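Local structure of alpha-glucosidase (Bacteroides thetaiotaomicron, 5XFM) at residues V539-V542 with C543-M547; E240-N243 with G244-T247; R147-E150 with Q151-T154. The protein hydrolyses beta-L-arabinopyranosides and alpha-galactosides as a bifunctional glycoside hydrolase of family 97 that carries a bound calcium ion. The protein carries 1 engineered substitution. All blocks are in the same frame, centred on the assembly; numbering follows the deposited sequence.

Contact 1: residues V539-V542 with C543-M547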
ATOM      1  N   VAL A 539     -20.885   7.794 -21.760  1.00 28.44           N
ATOM      2  CA  VAL A 539     -21.107   7.640 -20.329  1.00 22.63           C
ATOM      3  C   VAL A 539     -22.081   8.713 -19.853  1.00 30.15           C
ATOM      4  O   VAL A 539     -21.933   9.882 -20.216  1.00 33.54           O
ATOM      5  CB  VAL A 539     -19.783   7.738 -19.542  1.00 25.75           C
ATOM      6  CG1 VAL A 539     -20.032   7.700 -18.034  1.00 28.01           C
ATOM      7  CG2 VAL A 539     -18.834   6.625 -19.960  1.00 27.05           C
ATOM      8  N   PRO A 540     -23.101   8.311 -19.068  1.00 27.43           N
ATOM      9  CA  PRO A 540     -24.079   9.237 -18.488  1.00 29.79           C
ATOM     10  C   PRO A 540     -23.399  10.448 -17.860  1.00 34.83           C
ATOM     11  O   PRO A 540     -22.411  10.284 -17.147  1.00 31.70           O
ATOM     12  CB  PRO A 540     -24.774   8.392 -17.421  1.00 32.11           C
ATOM     13  CG  PRO A 540     -24.674   6.999 -17.930  1.00 30.64           C
ATOM     14  CD  PRO A 540     -23.398   6.907 -18.725  1.00 25.37           C
ATOM     15  N   ALA A 541     -23.948  11.634 -18.107  1.00 36.10           N
ATOM     16  CA  ALA A 541     -23.292  12.895 -17.773  1.00 32.71           C
ATOM     17  C   ALA A 541     -22.977  13.019 -16.287  1.00 33.22           C
ATOM     18  O   ALA A 541     -21.988  13.638 -15.918  1.00 34.66           O
ATOM     19  CB  ALA A 541     -24.144  14.071 -18.233  1.00 32.22           C
ATOM     20  N   VAL A 542     -23.816  12.437 -15.439  1.00 32.45           N
ATOM     21  CA  VAL A 542     -23.620  12.562 -14.001  1.00 28.95           C
ATOM     22  C   VAL A 542     -22.316  11.892 -13.541  1.00 34.10           C
ATOM     23  O   VAL A 542     -21.653  12.373 -12.609  1.00 37.08           O
ATOM     24  CB  VAL A 542     -24.823  11.981 -13.220  1.00 31.99           C
ATOM     25  CG1 VAL A 542     -26.086  12.765 -13.541  1.00 34.78           C
ATOM     26  CG2 VAL A 542     -25.019  10.506 -13.528  1.00 30.61           C
ATOM     27  N   CYS A 543     -21.932  10.808 -14.210  1.00 28.53           N
ATOM     28  CA  CYS A 543     -20.683  10.122 -13.891  1.00 32.54           C
ATOM     29  C   CYS A 543     -19.471  10.988 -14.238  1.00 29.10           C
ATOM     30  O   CYS A 543     -18.573  11.188 -13.416  1.00 29.99           O
ATOM     31  CB  CYS A 543     -20.600   8.781 -14.621  1.00 25.32           C
ATOM     32  SG  CYS A 543     -21.854   7.579 -14.107  1.00 28.33           S
ATOM     33  N   MET A 544     -19.451  11.511 -15.457  1.00 29.43           N
ATOM     34  CA  MET A 544     -18.322  12.312 -15.903  1.00 30.63           C
ATOM     35  C   MET A 544     -18.242  13.622 -15.130  1.00 30.71           C
ATOM     36  O   MET A 544     -17.147  14.135 -14.863  1.00 29.11           O
ATOM     37  CB  MET A 544     -18.433  12.570 -17.402  1.00 27.83           C
ATOM     38  CG  MET A 544     -18.468  11.287 -18.203  1.00 29.86           C
ATOM     39  SD  MET A 544     -17.045  10.256 -17.806  1.00 30.46           S
ATOM     40  CE  MET A 544     -15.711  11.278 -18.448  1.00 19.15           C
ATOM     41  N   ASP A 545     -19.411  14.130 -14.745  1.00 31.52           N
ATOM     42  CA  ASP A 545     -19.507  15.321 -13.915  1.00 31.89           C
ATOM     43  C   ASP A 545     -18.885  15.057 -12.559  1.00 32.87           C
ATOM     44  O   ASP A 545     -18.136  15.888 -12.046  1.00 31.24           O
ATOM     45  CB  ASP A 545     -20.961  15.781 -13.751  1.00 35.33           C
ATOM     46  CG  ASP A 545     -21.482  16.519 -14.973  1.00 36.22           C
ATOM     47  OD1 ASP A 545     -20.672  17.166 -15.669  1.00 40.08           O
ATOM     48  OD2 ASP A 545     -22.704  16.474 -15.226  1.00 36.91           O
ATOM     49  N   PHE A 546     -19.205  13.909 -11.969  1.00 31.49           N
ATOM     50  CA  PHE A 546     -18.569  13.543 -10.711  1.00 32.42           C
ATOM     51  C   PHE A 546     -17.051  13.472 -10.875  1.00 34.07           C
ATOM     52  O   PHE A 546     -16.304  14.048 -10.076  1.00 28.47           O
ATOM     53  CB  PHE A 546     -19.072  12.198 -10.193  1.00 27.48           C
ATOM     54  CG  PHE A 546     -18.272  11.670  -9.025  1.00 32.60           C
ATOM     55  CD1 PHE A 546     -18.540  12.102  -7.735  1.00 36.41           C
ATOM     56  CD2 PHE A 546     -17.230  10.780  -9.219  1.00 29.35           C
ATOM     57  CE1 PHE A 546     -17.802  11.637  -6.665  1.00 35.52           C
ATOM     58  CE2 PHE A 546     -16.486  10.315  -8.150  1.00 28.55           C
ATOM     59  CZ  PHE A 546     -16.773  10.740  -6.876  1.00 30.60           C
ATOM     60  N   MET A 547     -16.602  12.765 -11.914  1.00 28.61           N
ATOM     61  CA  MET A 547     -15.170  12.548 -12.123  1.00 29.35           C
ATOM     62  C   MET A 547     -14.440  13.872 -12.314  1.00 34.83           C
ATOM     63  O   MET A 547     -13.242  13.972 -12.049  1.00 35.80           O
ATOM     64  CB  MET A 547     -14.924  11.620 -13.309  1.00 25.91           C
ATOM     65  CG  MET A 547     -15.315  10.183 -13.023  1.00 28.41           C
ATOM     66  SD  MET A 547     -14.523   9.566 -11.527  1.00 34.39           S
ATOM     67  CE  MET A 547     -12.800   9.591 -12.006  1.00 28.19           C
TER
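Val539 and Cys543 meet at the first turn of helix 541-549, with Pro540 in the N-cap position between the incoming loop and the helix. One methyl does most of the apolar work: Val539 CG1 lies 3.6 Å from Cys543 CB and also 3.9 Å from Met544 CG, so it covers two successive residues of the turn. CG1 can do this because it stands opposite the backbone N of Val539 (chi1 175°) on a CB that faces the helix. Met544, bent at both chi2 and chi3, crosses the valine at about a right angle, and Met544 SD passes 3.9 Å from Val539 CG1. Leu494 packs on both of these side chains.

Cys543 is also tied down through its backbone. Cys543 N donates to Pro540 O over 3.0 Å in a bent bond, N-H...O 137°, with the donor well above the carbonyl plane. Its thiol lies beside its own backbone N, and Cys543 SG comes within 4.5 Å of Pro540 CB and 4.3 Å of Val542 CG2, both loose apolar contacts. Beyond the turn, Cys543 packs on Asp512 and Leu516 of helix 512-521 and on Pro615 of strand 615-621, which Pro540 also touches. The turn is thus wedged between a helix of the barrel part of the chain and the C-terminal antiparallel sheet.

The CB bond of Val542 points away from Cys543-Met547, and apart from the CG2 contact the residue takes part through its carbonyl. The i to i+4 bonds of the helix begin one residue earlier, where Asp545 N donates to Ala541 O at 2.9 Å. Phe546, whose ring meets Tyr607 edge-to-face, closes the next rung as its N donates to Val542 O at 3.0 Å, N-H...O 157°.

Contact 2: residues E240-N243 with G244-T247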
ATOM      1  N   GLU A 240      17.161 -16.158  -5.603  1.00 17.67           N
ATOM      2  CA  GLU A 240      16.928 -16.109  -7.039  1.00 18.58           C
ATOM      3  C   GLU A 240      16.367 -14.769  -7.511  1.00 17.14           C
ATOM      4  O   GLU A 240      16.270 -14.540  -8.711  1.00 19.24           O
ATOM      5  CB  GLU A 240      15.980 -17.235  -7.471  1.00 21.83           C
ATOM      6  CG  GLU A 240      16.546 -18.641  -7.315  1.00 19.21           C
ATOM      7  CD  GLU A 240      16.414 -19.167  -5.895  1.00 27.52           C
ATOM      8  OE1 GLU A 240      15.825 -18.461  -5.047  1.00 19.30           O
ATOM      9  OE2 GLU A 240      16.904 -20.286  -5.629  1.00 32.80           O
ATOM     10  N   GLU A 241      15.994 -13.888  -6.583  1.00 13.83           N
ATOM     11  CA  GLU A 241      15.465 -12.578  -6.966  1.00 18.74           C
ATOM     12  C   GLU A 241      16.567 -11.717  -7.602  1.00 21.63           C
ATOM     13  O   GLU A 241      17.754 -12.035  -7.482  1.00 20.46           O
ATOM     14  CB  GLU A 241      14.859 -11.853  -5.762  1.00 15.58           C
ATOM     15  CG  GLU A 241      13.556 -12.459  -5.254  1.00 18.86           C
ATOM     16  CD  GLU A 241      12.968 -11.694  -4.072  1.00 20.17           C
ATOM     17  OE1 GLU A 241      12.636 -10.496  -4.235  1.00 13.97           O
ATOM     18  OE2 GLU A 241      12.849 -12.291  -2.978  1.00 17.77           O
ATOM     19  N   ASN A 242      16.168 -10.657  -8.307  1.00 22.73           N
ATOM     20  CA  ASN A 242      17.116  -9.773  -8.994  1.00 21.20           C
ATOM     21  C   ASN A 242      17.985 -10.565  -9.969  1.00 24.16           C
ATOM     22  O   ASN A 242      19.161 -10.241 -10.176  1.00 20.80           O
ATOM     23  CB  ASN A 242      17.989  -9.032  -7.976  1.00 25.03           C
ATOM     24  CG  ASN A 242      18.597  -7.761  -8.533  1.00 22.63           C
ATOM     25  OD1 ASN A 242      18.006  -7.099  -9.385  1.00 25.33           O
ATOM     26  ND2 ASN A 242      19.790  -7.417  -8.055  1.00 21.77           N
ATOM     27  N   ASN A 243      17.402 -11.628 -10.524  1.00 17.15           N
ATOM     28  CA  ASN A 243      18.104 -12.565 -11.404  1.00 15.83           C
ATOM     29  C   ASN A 243      19.338 -13.202 -10.753  1.00 18.10           C
ATOM     30  O   ASN A 243      20.263 -13.616 -11.441  1.00 17.26           O
ATOM     31  CB  ASN A 243      18.504 -11.874 -12.701  1.00 20.76           C
ATOM     32  CG  ASN A 243      18.626 -12.841 -13.857  1.00 22.45           C
ATOM     33  OD1 ASN A 243      17.962 -13.880 -13.890  1.00 19.32           O
ATOM     34  ND2 ASN A 243      19.465 -12.499 -14.821  1.00 20.52           N
ATOM     35  N   GLY A 244      19.352 -13.272  -9.423  1.00 22.72           N
ATOM     36  CA  GLY A 244      20.476 -13.853  -8.710  1.00 17.38           C
ATOM     37  C   GLY A 244      21.587 -12.868  -8.389  1.00 24.22           C
ATOM     38  O   GLY A 244      22.650 -13.266  -7.914  1.00 26.48           O
ATOM     39  N   ASN A 245      21.359 -11.584  -8.661  1.00 21.69           N
ATOM     40  CA  ASN A 245      22.348 -10.552  -8.330  1.00 24.44           C
ATOM     41  C   ASN A 245      22.126  -9.970  -6.939  1.00 22.59           C
ATOM     42  O   ASN A 245      20.990  -9.724  -6.538  1.00 24.49           O
ATOM     43  CB  ASN A 245      22.316  -9.422  -9.360  1.00 17.90           C
ATOM     44  CG  ASN A 245      22.374  -9.937 -10.783  1.00 25.46           C
ATOM     45  OD1 ASN A 245      23.392 -10.472 -11.222  1.00 23.31           O
ATOM     46  ND2 ASN A 245      21.275  -9.789 -11.505  1.00 18.34           N
ATOM     47  N   GLY A 246      23.210  -9.768  -6.197  1.00 16.20           N
ATOM     48  CA  GLY A 246      23.108  -9.232  -4.854  1.00 19.96           C
ATOM     49  C   GLY A 246      22.816 -10.316  -3.834  1.00 20.75           C
ATOM     50  O   GLY A 246      22.127 -11.289  -4.141  1.00 17.97           O
ATOM     51  N   THR A 247      23.327 -10.148  -2.618  1.00 20.63           N
ATOM     52  CA  THR A 247      23.140 -11.144  -1.565  1.00 20.00           C
ATOM     53  C   THR A 247      21.814 -10.943  -0.828  1.00 17.49           C
ATOM     54  O   THR A 247      21.212  -9.872  -0.890  1.00 23.67           O
ATOM     55  CB  THR A 247      24.302 -11.116  -0.541  1.00 20.75           C
ATOM     56  OG1 THR A 247      24.642  -9.761  -0.242  1.00 20.12           O
ATOM     57  CG2 THR A 247      25.538 -11.812  -1.095  1.00 22.61           C
TER
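Glu241 O receives the N-H of Gly244 at 2.8 Å, the donor standing above the carbonyl plane, while the Glu241 carboxylate is used elsewhere, on the backbone N of Met238 and of Asp408. Asn242 follows, bonded to Asn245 in both directions. Asn242 O accepts from Asn245 N at 3.0 Å, N-H...O 160°, and in return Asn242 ND2 donates to Asn245 O at 3.0 Å. Asn245 ND2 also comes close to Asn242 O, a weak bond too short and bent to rely on. Asn245 O lies close to the amide plane of Asn242, while the two side-chain amides are turned 84° apart. With CG opposite its backbone N (chi1 -158°), Asn242 carries its amide across to this carbonyl. Asn242, Asn243 and Gly244 all have positive phi, so the loop between strands 231-235 and 251-253 winds here into two overlapping left-handed (type I'-like) beta turns, each closed by an i to i+3 bond. Asn243 sets its CB 3.7 Å from Asn245 ND2 and spends OD1 on Arg168 NH2. At Gly244 a CB would run into Asn243 O. Lys409 NZ, reaching over from the barrel part of the chain, bonds the carbonyl oxygens of Glu241, Asn245 and Gly246.

Contact 3: residues R147-E150 with Q151-T154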
ATOM      1  N   ARG A 147       2.637 -15.869  16.060  1.00 23.38           N
ATOM      2  CA  ARG A 147       1.889 -17.090  16.321  1.00 21.34           C
ATOM      3  C   ARG A 147       0.449 -16.745  16.687  1.00 22.21           C
ATOM      4  O   ARG A 147       0.209 -15.829  17.465  1.00 22.13           O
ATOM      5  CB  ARG A 147       2.550 -17.898  17.437  1.00 20.72           C
ATOM      6  CG  ARG A 147       1.952 -19.270  17.625  1.00 22.71           C
ATOM      7  CD  ARG A 147       2.576 -20.035  18.786  1.00 21.96           C
ATOM      8  NE  ARG A 147       4.034 -20.148  18.724  1.00 20.85           N
ATOM      9  CZ  ARG A 147       4.670 -21.223  18.259  1.00 21.15           C
ATOM     10  NH1 ARG A 147       3.972 -22.239  17.780  1.00 19.48           N
ATOM     11  NH2 ARG A 147       5.997 -21.279  18.247  1.00 18.85           N
ATOM     12  N   PHE A 148      -0.508 -17.448  16.094  1.00 23.36           N
ATOM     13  CA  PHE A 148      -1.919 -17.097  16.267  1.00 28.18           C
ATOM     14  C   PHE A 148      -2.738 -18.158  16.993  1.00 21.86           C
ATOM     15  O   PHE A 148      -2.369 -19.331  16.997  1.00 21.80           O
ATOM     16  CB  PHE A 148      -2.556 -16.800  14.907  1.00 22.55           C
ATOM     17  CG  PHE A 148      -1.963 -15.611  14.221  1.00 24.55           C
ATOM     18  CD1 PHE A 148      -2.444 -14.336  14.478  1.00 25.58           C
ATOM     19  CD2 PHE A 148      -0.919 -15.762  13.328  1.00 24.46           C
ATOM     20  CE1 PHE A 148      -1.894 -13.232  13.846  1.00 27.01           C
ATOM     21  CE2 PHE A 148      -0.367 -14.663  12.698  1.00 21.71           C
ATOM     22  CZ  PHE A 148      -0.856 -13.400  12.959  1.00 18.77           C
ATOM     23  N   PRO A 149      -3.847 -17.739  17.627  1.00 22.82           N
ATOM     24  CA  PRO A 149      -4.759 -18.731  18.208  1.00 25.11           C
ATOM     25  C   PRO A 149      -5.267 -19.708  17.160  1.00 27.06           C
ATOM     26  O   PRO A 149      -5.474 -19.346  16.003  1.00 28.61           O
ATOM     27  CB  PRO A 149      -5.901 -17.881  18.763  1.00 27.96           C
ATOM     28  CG  PRO A 149      -5.289 -16.555  19.018  1.00 32.65           C
ATOM     29  CD  PRO A 149      -4.257 -16.361  17.943  1.00 19.87           C
ATOM     30  N   GLU A 150      -5.471 -20.940  17.603  1.00 32.00           N
ATOM     31  CA  GLU A 150      -5.879 -22.077  16.780  1.00 30.32           C
ATOM     32  C   GLU A 150      -6.988 -21.774  15.766  1.00 26.77           C
ATOM     33  O   GLU A 150      -6.943 -22.243  14.631  1.00 25.49           O
ATOM     34  CB  GLU A 150      -6.278 -23.216  17.711  1.00 33.55           C
ATOM     35  CG  GLU A 150      -5.079 -24.085  18.053  1.00 42.27           C
ATOM     36  CD  GLU A 150      -5.404 -25.211  19.009  1.00 63.26           C
ATOM     37  OE1 GLU A 150      -6.560 -25.683  19.012  1.00 63.22           O
ATOM     38  OE2 GLU A 150      -4.500 -25.604  19.782  1.00 70.02           O
ATOM     39  N   GLN A 151      -7.993 -21.013  16.184  1.00 26.65           N
ATOM     40  CA  GLN A 151      -9.182 -20.816  15.360  1.00 29.38           C
ATOM     41  C   GLN A 151      -8.993 -19.704  14.325  1.00 30.32           C
ATOM     42  O   GLN A 151      -9.943 -19.301  13.654  1.00 32.16           O
ATOM     43  CB  GLN A 151     -10.397 -20.495  16.236  1.00 25.15           C
ATOM     44  CG  GLN A 151     -10.384 -19.107  16.863  1.00 28.27           C
ATOM     45  CD  GLN A 151      -9.504 -18.995  18.102  1.00 31.51           C
ATOM     46  OE1 GLN A 151      -8.634 -19.832  18.349  1.00 32.68           O
ATOM     47  NE2 GLN A 151      -9.724 -17.941  18.882  1.00 26.37           N
ATOM     48  N   THR A 152      -7.768 -19.202  14.203  1.00 30.38           N
ATOM     49  CA  THR A 152      -7.492 -18.048  13.350  1.00 28.15           C
ATOM     50  C   THR A 152      -7.589 -18.374  11.862  1.00 23.51           C
ATOM     51  O   THR A 152      -7.012 -19.363  11.408  1.00 21.60           O
ATOM     52  CB  THR A 152      -6.088 -17.476  13.617  1.00 22.72           C
ATOM     53  OG1 THR A 152      -5.984 -17.063  14.985  1.00 21.08           O
ATOM     54  CG2 THR A 152      -5.808 -16.302  12.691  1.00 15.75           C
ATOM     55  N   THR A 153      -8.312 -17.549  11.103  1.00 20.43           N
ATOM     56  CA  THR A 153      -8.288 -17.675   9.642  1.00 20.87           C
ATOM     57  C   THR A 153      -7.523 -16.514   8.986  1.00 20.88           C
ATOM     58  O   THR A 153      -7.205 -15.516   9.632  1.00 22.02           O
ATOM     59  CB  THR A 153      -9.705 -17.770   9.044  1.00 22.16           C
ATOM     60  OG1 THR A 153     -10.508 -16.687   9.521  1.00 23.07           O
ATOM     61  CG2 THR A 153     -10.353 -19.089   9.436  1.00 22.79           C
ATOM     62  N   THR A 154      -7.211 -16.661   7.702  1.00 22.47           N
ATOM     63  CA  THR A 154      -6.270 -15.757   7.047  1.00 24.53           C
ATOM     64  C   THR A 154      -6.780 -15.153   5.735  1.00 21.03           C
ATOM     65  O   THR A 154      -7.578 -15.761   5.024  1.00 23.15           O
ATOM     66  CB  THR A 154      -4.939 -16.487   6.749  1.00 22.10           C
ATOM     67  OG1 THR A 154      -5.103 -17.314   5.593  1.00 15.99           O
ATOM     68  CG2 THR A 154      -4.520 -17.369   7.925  1.00 22.54           C
TER
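Pro149 and Thr152 are the two ends of a type I beta turn, a local, largely buried contact in the link from strand 136-147 to strand 153-156 in the N-terminal part of the chain. Pro149 O is gripped twice by the same residue: Thr152 N donates at 2.9 Å from above the carbonyl plane, and Thr152 OG1 at 2.6 Å from only 17° off it. Both donors reach one oxygen because OG1 sits beside its own backbone N, opposite the carbonyl carbon (chi1 -60°). The hydroxyl oxygen also lies 3.4 Å from Phe148 CB, and Thr152 CG2 approaches the Phe148 ring obliquely. That ring is stacked on Phe199 and packs on Val207 and Val209, while Ile201 covers Pro149 and Thr152. A valine in place of Thr152 would probably leave Pro149 O with a single turn bond and set an apolar methyl against the carbonyl. At the exposed corner Gln151, bent at chi2, folds back so that its OE1 lies 3.4 Å from Pro149 CB. Just beyond, Thr153 pairs through its backbone with Arg200, and Thr154 with Ala181. The whole is a tight turn carrying the chain from one antiparallel sheet to the other, as in a beta-sandwich.

The three contacts are separate local turns of the chain, none touching another. Contacts 2 and 3 share the N-terminal domain, with centres about 33 Å apart, whereas contact 1 belongs to the barrel part of the chain and lies about 47 Å, centre to centre, from contact 2, on the opposite side of the chain's centre. Contact 3 is the most buried, its polar turn bonds set among apolar residues where the chain passes from one sheet to the other. Contact 1 is a partly buried helix start, with sulfur and methyl groups inward and ordinary helical bonds. Contact 2, also partly buried, depends on asparagine amides and backbone carbonyls, and charged residues of the barrel part meet it.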